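Side-chain contacts in probable ubiquitin-conjugating enzyme E2-19 kDa (Caenorhabditis elegans, PDB 1PZV), which probably catalyses the covalent attachment of ubiquitin to other proteins, accepting it from the E1 activating enzyme as a thioester and passing it on: residues Arg61-Gln65 with Lys66-Met70; Val87-Ser90 with Ile91-Asp94; Glu116-Leu119 with Leu120-Ser124. All coordinates share one frame; numbering follows the deposited sequence.

Contact 1: residues Arg61-Gln65 with Lys66-Met70; sequences RDYPQ and KPPKM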
ATOM      1  N   ARG A  61      -9.694   6.206 -15.170  1.00 74.57           N
ATOM      2  CA  ARG A  61     -11.086   6.285 -15.593  1.00 75.89           C
ATOM      3  C   ARG A  61     -11.619   4.913 -16.026  1.00 75.48           C
ATOM      4  O   ARG A  61     -12.826   4.665 -15.988  1.00 74.97           O
ATOM      5  CB  ARG A  61     -11.221   7.300 -16.738  1.00 77.30           C
ATOM      6  CG  ARG A  61     -10.638   8.688 -16.433  1.00 78.58           C
ATOM      7  CD  ARG A  61     -11.207   9.290 -15.142  1.00 81.61           C
ATOM      8  NE  ARG A  61     -10.739  10.659 -14.923  1.00 83.90           N
ATOM      9  CZ  ARG A  61     -10.901  11.346 -13.792  1.00 83.65           C
ATOM     10  NH1 ARG A  61     -11.521  10.794 -12.758  1.00 82.67           N
ATOM     11  NH2 ARG A  61     -10.447  12.591 -13.699  1.00 82.88           N
ATOM     12  N   ASP A  62     -10.701   4.030 -16.414  1.00 75.89           N
ATOM     13  CA  ASP A  62     -11.004   2.670 -16.872  1.00 75.89           C
ATOM     14  C   ASP A  62     -10.481   1.622 -15.885  1.00 74.97           C
ATOM     15  O   ASP A  62      -9.900   0.614 -16.285  1.00 73.88           O
ATOM     16  CB  ASP A  62     -10.336   2.452 -18.225  1.00 77.19           C
ATOM     17  CG  ASP A  62      -8.884   2.909 -18.227  1.00 79.21           C
ATOM     18  OD1 ASP A  62      -8.643   4.117 -17.996  1.00 79.93           O
ATOM     19  OD2 ASP A  62      -7.987   2.069 -18.449  1.00 80.34           O
ATOM     20  N   TYR A  63     -10.710   1.872 -14.602  1.00 74.65           N
ATOM     21  CA  TYR A  63     -10.251   1.008 -13.519  1.00 75.85           C
ATOM     22  C   TYR A  63     -10.074  -0.497 -13.759  1.00 78.09           C
ATOM     23  O   TYR A  63      -8.945  -1.003 -13.754  1.00 80.72           O
ATOM     24  CB  TYR A  63     -11.146   1.199 -12.296  1.00 72.40           C
ATOM     25  CG  TYR A  63     -10.898   0.195 -11.188  1.00 68.81           C
ATOM     26  CD1 TYR A  63     -11.951  -0.251 -10.392  1.00 67.33           C
ATOM     27  CD2 TYR A  63      -9.621  -0.306 -10.929  1.00 66.25           C
ATOM     28  CE1 TYR A  63     -11.747  -1.165  -9.373  1.00 65.01           C
ATOM     29  CE2 TYR A  63      -9.409  -1.226  -9.908  1.00 65.48           C
ATOM     30  CZ  TYR A  63     -10.482  -1.649  -9.135  1.00 63.96           C
ATOM     31  OH  TYR A  63     -10.306  -2.558  -8.119  1.00 64.13           O
ATOM     32  N   PRO A  64     -11.177  -1.235 -13.957  1.00 77.57           N
ATOM     33  CA  PRO A  64     -11.044  -2.676 -14.175  1.00 77.05           C
ATOM     34  C   PRO A  64      -9.776  -3.093 -14.922  1.00 77.83           C
ATOM     35  O   PRO A  64      -8.985  -3.884 -14.413  1.00 77.42           O
ATOM     36  CB  PRO A  64     -12.312  -3.021 -14.941  1.00 76.98           C
ATOM     37  CG  PRO A  64     -13.292  -2.057 -14.398  1.00 77.33           C
ATOM     38  CD  PRO A  64     -12.511  -0.768 -14.370  1.00 76.95           C
ATOM     39  N   GLN A  65      -9.572  -2.555 -16.122  1.00 78.86           N
ATOM     40  CA  GLN A  65      -8.398  -2.920 -16.915  1.00 80.37           C
ATOM     41  C   GLN A  65      -7.324  -1.867 -16.923  1.00 80.50           C
ATOM     42  O   GLN A  65      -6.921  -1.391 -17.976  1.00 81.16           O
ATOM     43  CB  GLN A  65      -8.782  -3.237 -18.364  1.00 81.07           C
ATOM     44  CG  GLN A  65      -9.697  -2.219 -19.016  1.00 80.31           C
ATOM     45  CD  GLN A  65     -11.104  -2.761 -19.186  1.00 81.79           C
ATOM     46  OE1 GLN A  65     -12.024  -2.035 -19.595  1.00 82.60           O
ATOM     47  NE2 GLN A  65     -11.281  -4.053 -18.879  1.00 78.82           N
ATOM     48  N   LYS A  66      -6.857  -1.515 -15.736  1.00 81.58           N
ATOM     49  CA  LYS A  66      -5.808  -0.519 -15.579  1.00 80.83           C
ATOM     50  C   LYS A  66      -5.649  -0.320 -14.081  1.00 77.56           C
ATOM     51  O   LYS A  66      -6.542   0.196 -13.411  1.00 77.06           O
ATOM     52  CB  LYS A  66      -6.201   0.790 -16.276  1.00 84.14           C
ATOM     53  CG  LYS A  66      -5.220   1.940 -16.082  1.00 88.99           C
ATOM     54  CD  LYS A  66      -3.814   1.620 -16.574  1.00 91.34           C
ATOM     55  CE  LYS A  66      -2.859   2.769 -16.228  1.00 92.87           C
ATOM     56  NZ  LYS A  66      -1.461   2.520 -16.674  1.00 93.24           N
ATOM     57  N   PRO A  67      -4.506  -0.752 -13.535  1.00 75.36           N
ATOM     58  CA  PRO A  67      -4.189  -0.647 -12.108  1.00 73.21           C
ATOM     59  C   PRO A  67      -4.201   0.780 -11.582  1.00 71.28           C
ATOM     60  O   PRO A  67      -3.952   1.743 -12.315  1.00 69.74           O
ATOM     61  CB  PRO A  67      -2.782  -1.245 -12.003  1.00 72.74           C
ATOM     62  CG  PRO A  67      -2.620  -2.038 -13.235  1.00 74.15           C
ATOM     63  CD  PRO A  67      -3.355  -1.270 -14.286  1.00 74.67           C
ATOM     64  N   PRO A  68      -4.526   0.934 -10.299  1.00 70.01           N
ATOM     65  CA  PRO A  68      -4.540   2.268  -9.713  1.00 69.07           C
ATOM     66  C   PRO A  68      -3.119   2.508  -9.220  1.00 68.66           C
ATOM     67  O   PRO A  68      -2.338   1.566  -9.101  1.00 67.34           O
ATOM     68  CB  PRO A  68      -5.533   2.121  -8.571  1.00 69.51           C
ATOM     69  CG  PRO A  68      -5.293   0.705  -8.123  1.00 68.62           C
ATOM     70  CD  PRO A  68      -5.230  -0.030  -9.436  1.00 68.89           C
ATOM     71  N   LYS A  69      -2.772   3.757  -8.949  1.00 69.26           N
ATOM     72  CA  LYS A  69      -1.440   4.059  -8.442  1.00 69.84           C
ATOM     73  C   LYS A  69      -1.564   4.214  -6.935  1.00 69.27           C
ATOM     74  O   LYS A  69      -2.501   4.856  -6.454  1.00 70.26           O
ATOM     75  CB  LYS A  69      -0.897   5.354  -9.066  1.00 71.32           C
ATOM     76  CG  LYS A  69      -0.550   5.232 -10.551  1.00 73.49           C
ATOM     77  CD  LYS A  69       0.195   6.461 -11.063  1.00 75.43           C
ATOM     78  CE  LYS A  69       0.750   6.233 -12.468  1.00 76.34           C
ATOM     79  NZ  LYS A  69       1.582   7.379 -12.947  1.00 76.92           N
ATOM     80  N   MET A  70      -0.648   3.610  -6.184  1.00 67.93           N
ATOM     81  CA  MET A  70      -0.705   3.726  -4.736  1.00 66.87           C
ATOM     82  C   MET A  70       0.483   4.480  -4.185  1.00 65.92           C
ATOM     83  O   MET A  70       1.618   4.022  -4.288  1.00 63.92           O
ATOM     84  CB  MET A  70      -0.779   2.352  -4.080  1.00 66.95           C
ATOM     85  CG  MET A  70      -0.985   2.426  -2.576  1.00 66.22           C
ATOM     86  SD  MET A  70      -1.401   0.822  -1.903  1.00 69.80           S
ATOM     87  CE  MET A  70      -1.818   1.231  -0.223  1.00 69.06           C
TER
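The tight turn of the YPxxPP signature, a hallmark of the ubiquitin-conjugating family, sets Y63 and P64 against K66 and P68. Inside the turn the amide of K66 looks back at two carbonyls. Its N lies 2.9 Å from Y63 O, yet the bond is weak because it is bent to 121° at the hydrogen. The approach of K66 N to P64 O, at 3.4 Å, is longer and also weak. The Y63 ring leaves the turn with CG anti to its backbone N (chi1 171°), which lets its CE2 come within 4.4 Å of P68 CD. K66 O sits at the edge of this ring and near its plane, 4.0 Å from CD2. In the fold, the turn carries the chain from strand 52-58 into strand 69-72, and Y63 reaches toward helix 5-17, where its OH is hydrogen-bonded to Q11. On the outer side, D62 and K66 cross at a slant, with D62 OD2 3.6 Å from K66 CG. This meeting involves the aliphatic base of the lysine: K66 NZ stands 6.8 Å from D62 OD2 and is engaged in a salt bridge with D94.

Contact 2: residues Val87-Ser90 with Ile91-Asp94; sequences VCIS and ILHD
I89 and S90 accept successive backbone hydrogen bonds from L92 and H93, which wind this piece of chain into a short 3-10 turn. L92 N is 3.0 Å from I89 O, and at 159° the bond is fairly straight at the hydrogen. H93 N lies 2.6 Å from S90 O with a more bent angle of 145°. In both cases the donor stands above the plane of the carbonyl, away from its lone pairs.

Apolar contacts line the side of the turn that faces helix 115-127. The methyl I89 CD1 rests 3.8 Å from I91 CG2, the two isoleucines lying side by side and pointing the same way. I89 CG1 also meets the branch point of the leucine, L92 CG, at 3.8 Å. I91 also packs on T117 and S121 of that helix. Separately, the methyl L92 CD1 lies against a backbone carbonyl, 3.9 Å from V87 O.

The remaining interaction is CH-pi. With CG anti to its own carbonyl carbon (chi1 -57°), the H93 ring is swung back over the start of the turn, and S90 CA sits over its face, 3.5 Å from the ring centroid. The carbonyl of I89 lies against that same face, so the imidazole covers the I89-S90 peptide.

C88, the predicted thioester-forming cysteine, comes just before I89 and the 3-10 turn, and its backbone is hydrogen-bonded to N80; a short 3-10 turn just after the active-site cysteine is characteristic of the ubiquitin-conjugating fold.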
ATOM      1  N   VAL A  87       4.282   3.109  -3.927  1.00 64.72           N
ATOM      2  CA  VAL A  87       4.421   1.686  -3.705  1.00 63.54           C
ATOM      3  C   VAL A  87       4.644   1.048  -5.055  1.00 63.73           C
ATOM      4  O   VAL A  87       3.924   1.337  -6.008  1.00 64.77           O
ATOM      5  CB  VAL A  87       3.170   1.075  -3.090  1.00 62.65           C
ATOM      6  CG1 VAL A  87       3.428  -0.389  -2.774  1.00 61.96           C
ATOM      7  CG2 VAL A  87       2.780   1.838  -1.846  1.00 61.88           C
ATOM      8  N   CYS A  88       5.646   0.186  -5.139  1.00 63.14           N
ATOM      9  CA  CYS A  88       5.952  -0.477  -6.389  1.00 62.13           C
ATOM     10  C   CYS A  88       5.936  -1.981  -6.246  1.00 60.27           C
ATOM     11  O   CYS A  88       6.914  -2.581  -5.808  1.00 58.47           O
ATOM     12  CB  CYS A  88       7.315  -0.015  -6.894  1.00 63.99           C
ATOM     13  SG  CYS A  88       7.420   1.792  -7.124  1.00 71.92           S
ATOM     14  N   ILE A  89       4.810  -2.582  -6.618  1.00 59.34           N
ATOM     15  CA  ILE A  89       4.643  -4.035  -6.557  1.00 57.98           C
ATOM     16  C   ILE A  89       4.034  -4.558  -7.866  1.00 57.35           C
ATOM     17  O   ILE A  89       3.356  -3.816  -8.575  1.00 55.14           O
ATOM     18  CB  ILE A  89       3.768  -4.425  -5.352  1.00 56.41           C
ATOM     19  CG1 ILE A  89       2.412  -3.702  -5.437  1.00 54.94           C
ATOM     20  CG2 ILE A  89       4.520  -4.095  -4.060  1.00 52.60           C
ATOM     21  CD1 ILE A  89       1.476  -3.991  -4.293  1.00 53.56           C
ATOM     22  N   SER A  90       4.292  -5.828  -8.181  1.00 57.80           N
ATOM     23  CA  SER A  90       3.828  -6.448  -9.431  1.00 59.77           C
ATOM     24  C   SER A  90       2.365  -6.226  -9.804  1.00 62.20           C
ATOM     25  O   SER A  90       2.054  -5.788 -10.919  1.00 61.75           O
ATOM     26  CB  SER A  90       4.079  -7.958  -9.401  1.00 58.11           C
ATOM     27  OG  SER A  90       5.437  -8.254  -9.143  1.00 59.05           O
ATOM     28  N   ILE A  91       1.478  -6.542  -8.866  1.00 62.71           N
ATOM     29  CA  ILE A  91       0.052  -6.429  -9.097  1.00 63.19           C
ATOM     30  C   ILE A  91      -0.432  -5.029  -9.469  1.00 64.15           C
ATOM     31  O   ILE A  91      -1.599  -4.844  -9.787  1.00 64.44           O
ATOM     32  CB  ILE A  91      -0.725  -6.949  -7.879  1.00 63.13           C
ATOM     33  CG1 ILE A  91      -2.188  -7.162  -8.252  1.00 62.33           C
ATOM     34  CG2 ILE A  91      -0.592  -5.978  -6.717  1.00 63.13           C
ATOM     35  CD1 ILE A  91      -2.997  -7.786  -7.159  1.00 63.65           C
ATOM     36  N   LEU A  92       0.447  -4.037  -9.421  1.00 65.68           N
ATOM     37  CA  LEU A  92       0.044  -2.692  -9.804  1.00 68.08           C
ATOM     38  C   LEU A  92       0.571  -2.458 -11.199  1.00 71.87           C
ATOM     39  O   LEU A  92       0.192  -1.498 -11.878  1.00 71.98           O
ATOM     40  CB  LEU A  92       0.598  -1.644  -8.843  1.00 63.67           C
ATOM     41  CG  LEU A  92      -0.029  -1.632  -7.446  1.00 63.00           C
ATOM     42  CD1 LEU A  92       0.517  -0.450  -6.648  1.00 61.89           C
ATOM     43  CD2 LEU A  92      -1.548  -1.530  -7.555  1.00 61.16           C
ATOM     44  N   HIS A  93       1.454  -3.354 -11.627  1.00 76.24           N
ATOM     45  CA  HIS A  93       2.040  -3.273 -12.962  1.00 81.83           C
ATOM     46  C   HIS A  93       0.983  -3.587 -13.998  1.00 84.79           C
ATOM     47  O   HIS A  93      -0.031  -4.189 -13.689  1.00 85.47           O
ATOM     48  CB  HIS A  93       3.244  -4.217 -13.115  1.00 82.38           C
ATOM     49  CG  HIS A  93       4.327  -3.934 -12.079  1.00 82.66           C
ATOM     50  ND1 HIS A  93       5.420  -4.733 -11.903  1.00 82.10           N
ATOM     51  CD2 HIS A  93       4.427  -2.926 -11.169  1.00 82.38           C
ATOM     52  CE1 HIS A  93       6.170  -4.246 -10.911  1.00 81.24           C
ATOM     53  NE2 HIS A  93       5.582  -3.160 -10.461  1.00 82.08           N
ATOM     54  N   ASP A  94       1.228  -3.217 -15.240  1.00 89.29           N
ATOM     55  CA  ASP A  94       0.164  -3.363 -16.199  1.00 93.99           C
ATOM     56  C   ASP A  94       0.590  -3.220 -17.641  1.00 96.68           C
ATOM     57  O   ASP A  94       1.002  -2.146 -18.039  1.00 98.15           O
ATOM     58  CB  ASP A  94      -0.830  -2.230 -15.958  1.00 95.53           C
ATOM     59  CG  ASP A  94      -0.247  -0.844 -16.221  1.00 96.47           C
ATOM     60  OD1 ASP A  94      -0.405  -0.315 -17.340  1.00 96.86           O
ATOM     61  OD2 ASP A  94       0.387  -0.279 -15.302  1.00 97.24           O
TER

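Contact 3: residues Glu116-Leu119 with Leu120-Ser124; sequences ETIL and LSVIS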
ATOM      1  N   GLU A 116      -9.563  -5.033  -2.925  1.00 48.66           N
ATOM      2  CA  GLU A 116      -9.298  -6.052  -1.934  1.00 50.00           C
ATOM      3  C   GLU A 116      -8.014  -6.796  -2.276  1.00 48.73           C
ATOM      4  O   GLU A 116      -7.172  -7.010  -1.411  1.00 49.31           O
ATOM      5  CB  GLU A 116     -10.463  -7.038  -1.867  1.00 52.12           C
ATOM      6  CG  GLU A 116     -10.225  -8.205  -0.905  1.00 54.97           C
ATOM      7  CD  GLU A 116     -11.359  -9.218  -0.898  1.00 58.66           C
ATOM      8  OE1 GLU A 116     -11.245 -10.215  -0.146  1.00 59.67           O
ATOM      9  OE2 GLU A 116     -12.359  -9.024  -1.637  1.00 60.03           O
ATOM     10  N   THR A 117      -7.873  -7.186  -3.538  1.00 47.63           N
ATOM     11  CA  THR A 117      -6.687  -7.898  -4.002  1.00 47.60           C
ATOM     12  C   THR A 117      -5.432  -7.054  -3.740  1.00 46.54           C
ATOM     13  O   THR A 117      -4.432  -7.539  -3.204  1.00 46.86           O
ATOM     14  CB  THR A 117      -6.779  -8.205  -5.528  1.00 49.87           C
ATOM     15  OG1 THR A 117      -7.988  -8.926  -5.808  1.00 49.15           O
ATOM     16  CG2 THR A 117      -5.585  -9.056  -5.977  1.00 47.84           C
ATOM     17  N   ILE A 118      -5.496  -5.789  -4.128  1.00 46.23           N
ATOM     18  CA  ILE A 118      -4.398  -4.864  -3.922  1.00 45.80           C
ATOM     19  C   ILE A 118      -4.070  -4.805  -2.438  1.00 46.46           C
ATOM     20  O   ILE A 118      -2.929  -5.063  -2.040  1.00 47.73           O
ATOM     21  CB  ILE A 118      -4.770  -3.435  -4.392  1.00 46.35           C
ATOM     22  CG1 ILE A 118      -4.935  -3.422  -5.905  1.00 47.72           C
ATOM     23  CG2 ILE A 118      -3.697  -2.434  -3.981  1.00 42.91           C
ATOM     24  CD1 ILE A 118      -5.526  -2.148  -6.439  1.00 50.69           C
ATOM     25  N   LEU A 119      -5.065  -4.471  -1.619  1.00 45.32           N
ATOM     26  CA  LEU A 119      -4.825  -4.361  -0.191  1.00 45.81           C
ATOM     27  C   LEU A 119      -4.213  -5.631   0.400  1.00 47.07           C
ATOM     28  O   LEU A 119      -3.344  -5.567   1.282  1.00 47.43           O
ATOM     29  CB  LEU A 119      -6.110  -3.980   0.544  1.00 44.65           C
ATOM     30  CG  LEU A 119      -6.644  -2.577   0.218  1.00 44.49           C
ATOM     31  CD1 LEU A 119      -7.762  -2.217   1.190  1.00 40.81           C
ATOM     32  CD2 LEU A 119      -5.528  -1.566   0.313  1.00 42.94           C
ATOM     33  N   LEU A 120      -4.647  -6.780  -0.097  1.00 45.93           N
ATOM     34  CA  LEU A 120      -4.112  -8.036   0.395  1.00 47.73           C
ATOM     35  C   LEU A 120      -2.655  -8.180   0.005  1.00 49.49           C
ATOM     36  O   LEU A 120      -1.817  -8.534   0.837  1.00 50.42           O
ATOM     37  CB  LEU A 120      -4.911  -9.223  -0.155  1.00 47.93           C
ATOM     38  CG  LEU A 120      -6.266  -9.457   0.520  1.00 47.42           C
ATOM     39  CD1 LEU A 120      -7.035 -10.552  -0.187  1.00 44.61           C
ATOM     40  CD2 LEU A 120      -6.026  -9.809   1.983  1.00 46.75           C
ATOM     41  N   SER A 121      -2.337  -7.911  -1.258  1.00 50.73           N
ATOM     42  CA  SER A 121      -0.947  -8.041  -1.680  1.00 51.55           C
ATOM     43  C   SER A 121      -0.078  -7.012  -0.941  1.00 49.96           C
ATOM     44  O   SER A 121       1.145  -7.150  -0.881  1.00 49.91           O
ATOM     45  CB  SER A 121      -0.814  -7.899  -3.208  1.00 52.27           C
ATOM     46  OG  SER A 121      -0.940  -6.559  -3.625  1.00 55.38           O
ATOM     47  N   VAL A 122      -0.713  -5.994  -0.360  1.00 47.70           N
ATOM     48  CA  VAL A 122       0.026  -4.984   0.401  1.00 45.96           C
ATOM     49  C   VAL A 122       0.432  -5.517   1.786  1.00 44.33           C
ATOM     50  O   VAL A 122       1.503  -5.182   2.306  1.00 42.40           O
ATOM     51  CB  VAL A 122      -0.786  -3.697   0.563  1.00 44.75           C
ATOM     52  CG1 VAL A 122      -0.060  -2.727   1.498  1.00 42.53           C
ATOM     53  CG2 VAL A 122      -1.007  -3.077  -0.791  1.00 41.69           C
ATOM     54  N   ILE A 123      -0.417  -6.338   2.388  1.00 42.05           N
ATOM     55  CA  ILE A 123      -0.040  -6.915   3.658  1.00 45.13           C
ATOM     56  C   ILE A 123       1.197  -7.778   3.376  1.00 47.78           C
ATOM     57  O   ILE A 123       2.131  -7.831   4.181  1.00 49.73           O
ATOM     58  CB  ILE A 123      -1.149  -7.809   4.237  1.00 45.14           C
ATOM     59  CG1 ILE A 123      -2.302  -6.942   4.737  1.00 45.07           C
ATOM     60  CG2 ILE A 123      -0.587  -8.680   5.374  1.00 42.52           C
ATOM     61  CD1 ILE A 123      -3.441  -7.741   5.317  1.00 44.98           C
ATOM     62  N   SER A 124       1.196  -8.450   2.226  1.00 47.60           N
ATOM     63  CA  SER A 124       2.316  -9.285   1.827  1.00 49.45           C
ATOM     64  C   SER A 124       3.583  -8.445   1.689  1.00 51.52           C
ATOM     65  O   SER A 124       4.631  -8.804   2.209  1.00 50.85           O
ATOM     66  CB  SER A 124       2.031  -9.959   0.485  1.00 51.57           C
ATOM     67  OG  SER A 124       1.090 -11.002   0.601  1.00 54.28           O
TER
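S121 places its OG between its own backbone N and carbonyl carbon (chi1 75°), a rotation that turns the hydroxyl back along the helix to I118. E116 takes another rotamer: its CG is anti to the backbone N (chi1 176°) and the chain beyond runs extended beside L120, both side chains pointing the same way, with E116 CG 4.0 Å from L120 CD1. The hydroxyl of S121 donates to the carbonyl of the preceding turn, OG lying 3.0 Å from I118 O. That oxygen also takes the amide of V122, N to O 2.9 Å, which arrives nearly in line with the C=O bond, whereas the serine comes in at a C=O...donor angle of 124°. The regular helical ladder continues on both sides, L120 N to E116 O at 2.9 Å and I123 N to L119 O at 3.2 Å. On the buried face I118 CG2 and V122 CG2 are 4.2 Å apart, and I118 also packs on P68. Exchanging S121 for an alanine would probably deprive I118 O of its hydroxyl donor and open a small gap where the hydroxyl meets I89 and I91. A hydroxyl bonded back into its own helix has its polarity met locally, which implies that S121 can face those isoleucines without needing a hydrogen-bonding partner from them.

The three contacts illustrate how local order depends on place in the fold. Contact 3 is nearest the centre of the chain, part of helix 115-127, held by a regular ladder of backbone bonds. Contact 1 is the most peripheral: a proline-rich turn with weak backbone bonds, tied to its surroundings by packing and polar contacts such as the K66-D94 salt bridge. Contact 2 lies between in depth and combines two 3-10 bonds with an aromatic face, in the stretch holding the predicted active-site cysteine. Each touches the other two. P68 and M70 of contact 1 pack on I118 and V122 of contact 3, M70 O is probably hydrogen-bonded to V87 N of contact 2, and I91 packs on T117 and S121.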